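Local coordinates for protein pullulanase (Klebsiella oxytoca, PDB 2YOC) that probably hydrolyses alpha-1,6-glucosidic linkages in pullulan and related dextrins, acting as a calcium-containing debranching enzyme exported by a type 2 secretion system, at residues 416-421 with 541-546; 471-476 with 556-561. All blocks are in the same frame, centred on the assembly; numbering follows the deposited sequence.

Interaction 1: 416-421 with 541-546. With CA (calcium ion), chain L.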
# COMPACT_ATOMS: atom_id res chain seq x y z
N GLU B 416 -24.43 -15.55 26.49
CA GLU B 416 -24.58 -16.88 25.88
C GLU B 416 -24.47 -17.96 26.96
O GLU B 416 -23.37 -18.29 27.43
CB GLU B 416 -23.54 -17.07 24.78
CG GLU B 416 -23.62 -18.37 24.01
CD GLU B 416 -22.33 -18.81 23.34
OE1 GLU B 416 -21.30 -18.95 24.05
OE2 GLU B 416 -22.37 -19.06 22.12
N SER B 417 -25.61 -18.53 27.31
CA SER B 417 -25.79 -19.54 28.36
C SER B 417 -26.14 -20.95 27.83
O SER B 417 -26.53 -21.10 26.67
CB SER B 417 -26.85 -19.05 29.34
OG SER B 417 -26.94 -17.63 29.33
N HIS B 418 -25.97 -21.99 28.71
CA HIS B 418 -26.25 -23.41 28.47
C HIS B 418 -27.03 -23.93 29.68
O HIS B 418 -26.68 -23.59 30.82
CB HIS B 418 -24.95 -24.20 28.26
CG HIS B 418 -25.11 -25.68 27.99
ND1 HIS B 418 -25.31 -26.58 29.02
CD2 HIS B 418 -25.05 -26.36 26.83
CE1 HIS B 418 -25.39 -27.77 28.46
NE2 HIS B 418 -25.22 -27.70 27.14
N ILE B 419 -28.09 -24.75 29.45
CA ILE B 419 -29.00 -25.27 30.50
C ILE B 419 -28.32 -25.96 31.68
O ILE B 419 -28.71 -25.73 32.82
CB ILE B 419 -30.25 -26.00 29.92
CG1 ILE B 419 -31.03 -25.14 28.88
CG2 ILE B 419 -31.17 -26.57 31.00
CD1 ILE B 419 -31.46 -23.75 29.30
N ARG B 420 -27.28 -26.77 31.41
CA ARG B 420 -26.54 -27.44 32.47
C ARG B 420 -25.57 -26.45 33.10
O ARG B 420 -25.61 -26.25 34.32
CB ARG B 420 -25.85 -28.71 31.97
CG ARG B 420 -26.85 -29.84 31.71
CD ARG B 420 -26.23 -31.22 31.86
NE ARG B 420 -25.75 -31.47 33.22
CZ ARG B 420 -26.43 -32.11 34.16
NH1 ARG B 420 -27.64 -32.59 33.90
NH2 ARG B 420 -25.91 -32.28 35.36
N ASP B 421 -24.79 -25.74 32.27
CA ASP B 421 -23.84 -24.71 32.72
C ASP B 421 -24.46 -23.73 33.77
O ASP B 421 -23.76 -23.31 34.69
CB ASP B 421 -23.28 -23.92 31.51
CG ASP B 421 -22.27 -24.66 30.64
OD1 ASP B 421 -21.83 -25.75 31.04
OD2 ASP B 421 -21.88 -24.12 29.57
N ASP B 541 -23.02 -39.19 30.21
CA ASP B 541 -23.49 -38.02 30.94
C ASP B 541 -24.73 -37.38 30.26
O ASP B 541 -25.25 -37.90 29.25
CB ASP B 541 -22.33 -37.02 31.25
CG ASP B 541 -21.72 -36.19 30.11
OD1 ASP B 541 -22.16 -36.33 28.94
OD2 ASP B 541 -20.78 -35.40 30.39
N SER B 542 -25.23 -36.29 30.86
CA SER B 542 -26.36 -35.50 30.40
C SER B 542 -25.83 -34.21 29.71
O SER B 542 -26.61 -33.35 29.24
CB SER B 542 -27.25 -35.15 31.59
OG SER B 542 -27.83 -36.31 32.16
N TYR B 543 -24.49 -34.12 29.63
CA TYR B 543 -23.78 -32.97 29.09
C TYR B 543 -23.32 -33.04 27.64
O TYR B 543 -22.42 -33.80 27.28
CB TYR B 543 -22.60 -32.55 30.00
CG TYR B 543 -22.17 -31.13 29.73
CD1 TYR B 543 -21.39 -30.82 28.62
CD2 TYR B 543 -22.59 -30.09 30.54
CE1 TYR B 543 -21.06 -29.50 28.30
CE2 TYR B 543 -22.26 -28.76 30.25
CZ TYR B 543 -21.50 -28.48 29.13
OH TYR B 543 -21.18 -27.17 28.83
N ASN B 544 -23.89 -32.16 26.83
CA ASN B 544 -23.50 -31.90 25.46
C ASN B 544 -24.02 -30.51 25.15
O ASN B 544 -25.04 -30.10 25.72
CB ASN B 544 -24.03 -32.91 24.46
CG ASN B 544 -23.32 -32.78 23.13
OD1 ASN B 544 -23.44 -31.78 22.41
ND2 ASN B 544 -22.47 -33.72 22.81
N TRP B 545 -23.29 -29.76 24.30
CA TRP B 545 -23.72 -28.43 23.87
C TRP B 545 -25.04 -28.60 23.10
O TRP B 545 -26.02 -27.91 23.39
CB TRP B 545 -22.66 -27.81 22.98
CG TRP B 545 -21.44 -27.31 23.69
CD1 TRP B 545 -21.28 -27.11 25.03
CD2 TRP B 545 -20.24 -26.84 23.06
NE1 TRP B 545 -20.02 -26.60 25.29
CE2 TRP B 545 -19.36 -26.42 24.10
CE3 TRP B 545 -19.79 -26.78 21.73
CZ2 TRP B 545 -18.08 -25.93 23.83
CZ3 TRP B 545 -18.50 -26.33 21.47
CH2 TRP B 545 -17.67 -25.90 22.51
N GLY B 546 -25.06 -29.60 22.20
CA GLY B 546 -26.23 -30.03 21.46
C GLY B 546 -26.26 -29.70 19.99
O GLY B 546 -27.34 -29.74 19.39
CA CA L . -22.62 -36.77 26.37
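His418 and Tyr543 meet at the C-terminal end of the first strand of the (beta/alpha)8 barrel, consistent with the alpha-amylase family of glycoside hydrolases, where strand 413-417 gives way to helix 419-423. The two rings form an offset stack, with centroids 4.8 Å apart and planes 27° from parallel. The phenol OH of Tyr543 lies over the centre of the imidazole. CG of His418 is anti to the backbone N (chi1 -180°), and from there the ring reaches Tyr543 and Asn544. Both ring nitrogens are used. ND1 faces its own chain as the N-cap acceptor: it takes Arg420 N at 3.1 Å and, weakly, Asp421 N. NE2 donates to Asn544 O over 2.8 Å at a fairly straight 164°. Asn544 O lies near the imidazole plane, but the donor stands above the carbonyl plane. The hydroxyl OH of Tyr543 donates to OD1 of Asp421 at 2.7 Å, on the syn side but tilted out of the carboxylate plane. This holds the far end of the phenol ring. CB of Arg420 packs on CD2 of Tyr543 at 3.8 Å, and CD of Arg420 lies 3.4 Å from Ser542 O. Trp545 adds to the aromatic cluster. Asp541 OD1 binds a calcium ion at 2.6 Å, together with Ala538 O. Salt bridges run outside the contact from Arg420 NE to Asp884, in helix 883-886, and from Asp421 OD2 to Arg871. Strand 413-417 is flanked in the barrel by strands 461-464 and 860-864.

Interaction 2: 471-476 with 556-561. With CA (calcium ion), chain K.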
# COMPACT_ATOMS: atom_id res chain seq x y z
N ALA B 471 -29.64 -34.93 19.57
CA ALA B 471 -29.52 -36.38 19.46
C ALA B 471 -28.58 -36.99 20.50
O ALA B 471 -28.82 -38.11 20.96
CB ALA B 471 -29.04 -36.72 18.06
N THR B 472 -27.54 -36.24 20.89
CA THR B 472 -26.39 -36.62 21.73
C THR B 472 -26.54 -36.75 23.27
O THR B 472 -25.52 -36.76 23.98
CB THR B 472 -25.16 -35.84 21.27
OG1 THR B 472 -25.50 -34.45 21.14
CG2 THR B 472 -24.62 -36.37 19.96
N VAL B 473 -27.76 -36.90 23.78
CA VAL B 473 -27.98 -37.17 25.20
C VAL B 473 -29.15 -38.16 25.28
O VAL B 473 -30.21 -37.90 24.69
CB VAL B 473 -28.18 -35.92 26.11
CG1 VAL B 473 -28.67 -36.31 27.50
CG2 VAL B 473 -26.92 -35.09 26.21
N ASN B 474 -28.95 -39.30 25.97
CA ASN B 474 -30.00 -40.28 26.14
C ASN B 474 -31.03 -39.70 27.09
O ASN B 474 -30.68 -39.31 28.22
CB ASN B 474 -29.44 -41.60 26.66
CG ASN B 474 -30.38 -42.78 26.47
OD1 ASN B 474 -31.56 -42.74 26.82
ND2 ASN B 474 -29.87 -43.86 25.93
N GLU B 475 -32.28 -39.58 26.61
CA GLU B 475 -33.40 -39.00 27.36
C GLU B 475 -33.99 -39.96 28.38
O GLU B 475 -34.80 -39.55 29.21
CB GLU B 475 -34.49 -38.40 26.44
CG GLU B 475 -33.96 -37.40 25.43
CD GLU B 475 -34.97 -36.47 24.82
OE1 GLU B 475 -36.04 -36.92 24.34
OE2 GLU B 475 -34.64 -35.27 24.72
N PHE B 476 -33.56 -41.23 28.33
CA PHE B 476 -33.94 -42.24 29.31
C PHE B 476 -33.02 -42.04 30.51
O PHE B 476 -31.79 -42.11 30.35
CB PHE B 476 -33.81 -43.66 28.73
CG PHE B 476 -34.81 -43.95 27.64
CD1 PHE B 476 -36.15 -44.19 27.94
CD2 PHE B 476 -34.42 -43.98 26.30
CE1 PHE B 476 -37.08 -44.46 26.92
CE2 PHE B 476 -35.35 -44.27 25.29
CZ PHE B 476 -36.67 -44.50 25.60
N GLU B 556 -35.59 -29.80 23.40
CA GLU B 556 -34.86 -30.95 23.92
C GLU B 556 -35.62 -31.51 25.17
O GLU B 556 -36.09 -30.74 26.01
CB GLU B 556 -33.42 -30.55 24.27
CG GLU B 556 -32.62 -31.60 25.04
CD GLU B 556 -32.47 -32.99 24.44
OE1 GLU B 556 -32.81 -33.21 23.25
OE2 GLU B 556 -31.93 -33.85 25.16
N GLY B 557 -35.75 -32.82 25.26
CA GLY B 557 -36.46 -33.46 26.37
C GLY B 557 -35.66 -33.68 27.63
O GLY B 557 -36.25 -33.82 28.70
N SER B 558 -34.32 -33.75 27.53
CA SER B 558 -33.47 -34.00 28.70
C SER B 558 -33.41 -32.80 29.63
O SER B 558 -33.14 -32.97 30.81
CB SER B 558 -32.07 -34.46 28.30
OG SER B 558 -31.40 -33.45 27.58
N TYR B 559 -33.71 -31.59 29.11
CA TYR B 559 -33.75 -30.36 29.89
C TYR B 559 -35.14 -30.21 30.57
O TYR B 559 -35.37 -29.24 31.32
CB TYR B 559 -33.38 -29.13 29.03
CG TYR B 559 -32.01 -29.16 28.39
CD1 TYR B 559 -30.89 -29.61 29.08
CD2 TYR B 559 -31.81 -28.64 27.11
CE1 TYR B 559 -29.62 -29.61 28.50
CE2 TYR B 559 -30.54 -28.62 26.53
CZ TYR B 559 -29.45 -29.12 27.22
OH TYR B 559 -28.20 -29.10 26.66
N ALA B 560 -36.06 -31.19 30.31
CA ALA B 560 -37.40 -31.25 30.91
C ALA B 560 -37.42 -32.22 32.09
O ALA B 560 -36.58 -33.13 32.16
CB ALA B 560 -38.42 -31.69 29.88
N THR B 561 -38.38 -32.05 33.01
CA THR B 561 -38.55 -32.92 34.16
C THR B 561 -39.03 -34.31 33.73
O THR B 561 -38.67 -35.30 34.37
CB THR B 561 -39.50 -32.33 35.22
OG1 THR B 561 -40.85 -32.31 34.72
CG2 THR B 561 -39.04 -30.99 35.75
CA CA K . -33.24 -35.56 22.35
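Glu475 and Ser558 bring their CA atoms nearest each other, 5.2 Å apart, where two irregular loops meet. Neither segment contains regular helix or strand. Segment 556-561 folds into a type I beta turn from Gly557 to Ala560, closed by Ala560 N to Gly557 O at 3.1 Å. Segment 471-476 bends at an Asx turn, in which Asn474 OD1 accepts from Phe476 N in the plane of the amide group. Two glutamates carry the contact. The chain of Glu475 is extended beyond CG, and its carboxylate ends beside Gly557 and the ion. Its OE2 binds the calcium ion at 2.8 Å. The same oxygen accepts a weak, bent hydrogen bond from Gly557 N at 2.7 Å, with an N-H...O angle of 128°. Glu556 comes from the other loop. Its chain turns at chi2 (57°), and OE1 binds the ion at 2.5 Å. The two carboxylates cross obliquely, their planes 50° apart. OE2 of Glu475 and OE2 of Glu556 are both acceptors and lie 3.1 Å apart. The shared calcium would offset the repulsion between the acidic groups. OE2 of Glu556 turns back to its own loop and accepts from Ser558 OG on its anti lone pair. With OE1 on the metal and OE2 on Ser558 OG, both carboxylate oxygens of Glu556 are held. Beside them, CG1 of Val473 packs 4.0 Å from CB of Ser558, the apolar part of the contact. Lys436 NZ donates to the carbonyls of Ser558 and Ala560. Asp469 OD1 and Leu470 O complete the protein ligands. The arrangement is a calcium site made from distant parts of the chain, in which one metal joins the end of strand 468-470 and the loop after it to the 556-561 loop.

Both interactions are buried, and their centres lie 11 Å apart. Segments 541-546 and 556-561 come from the same connection between helices 529-537 and 567-582. Interaction 1 joins that connection to the barrel through ring stacking and neutral or charged hydrogen bonds; its calcium touches the loop side alone. Interaction 2 joins it to the loop after strand 468-470, and a different calcium sits directly between the two segments. The contacts also pack on each other: Ser542 O meets CG2 of Val473, the amide of Asn544 meets Thr472, and the hydroxyl of Tyr559 lies near NE2 of His418. Their segments alternate along the chain.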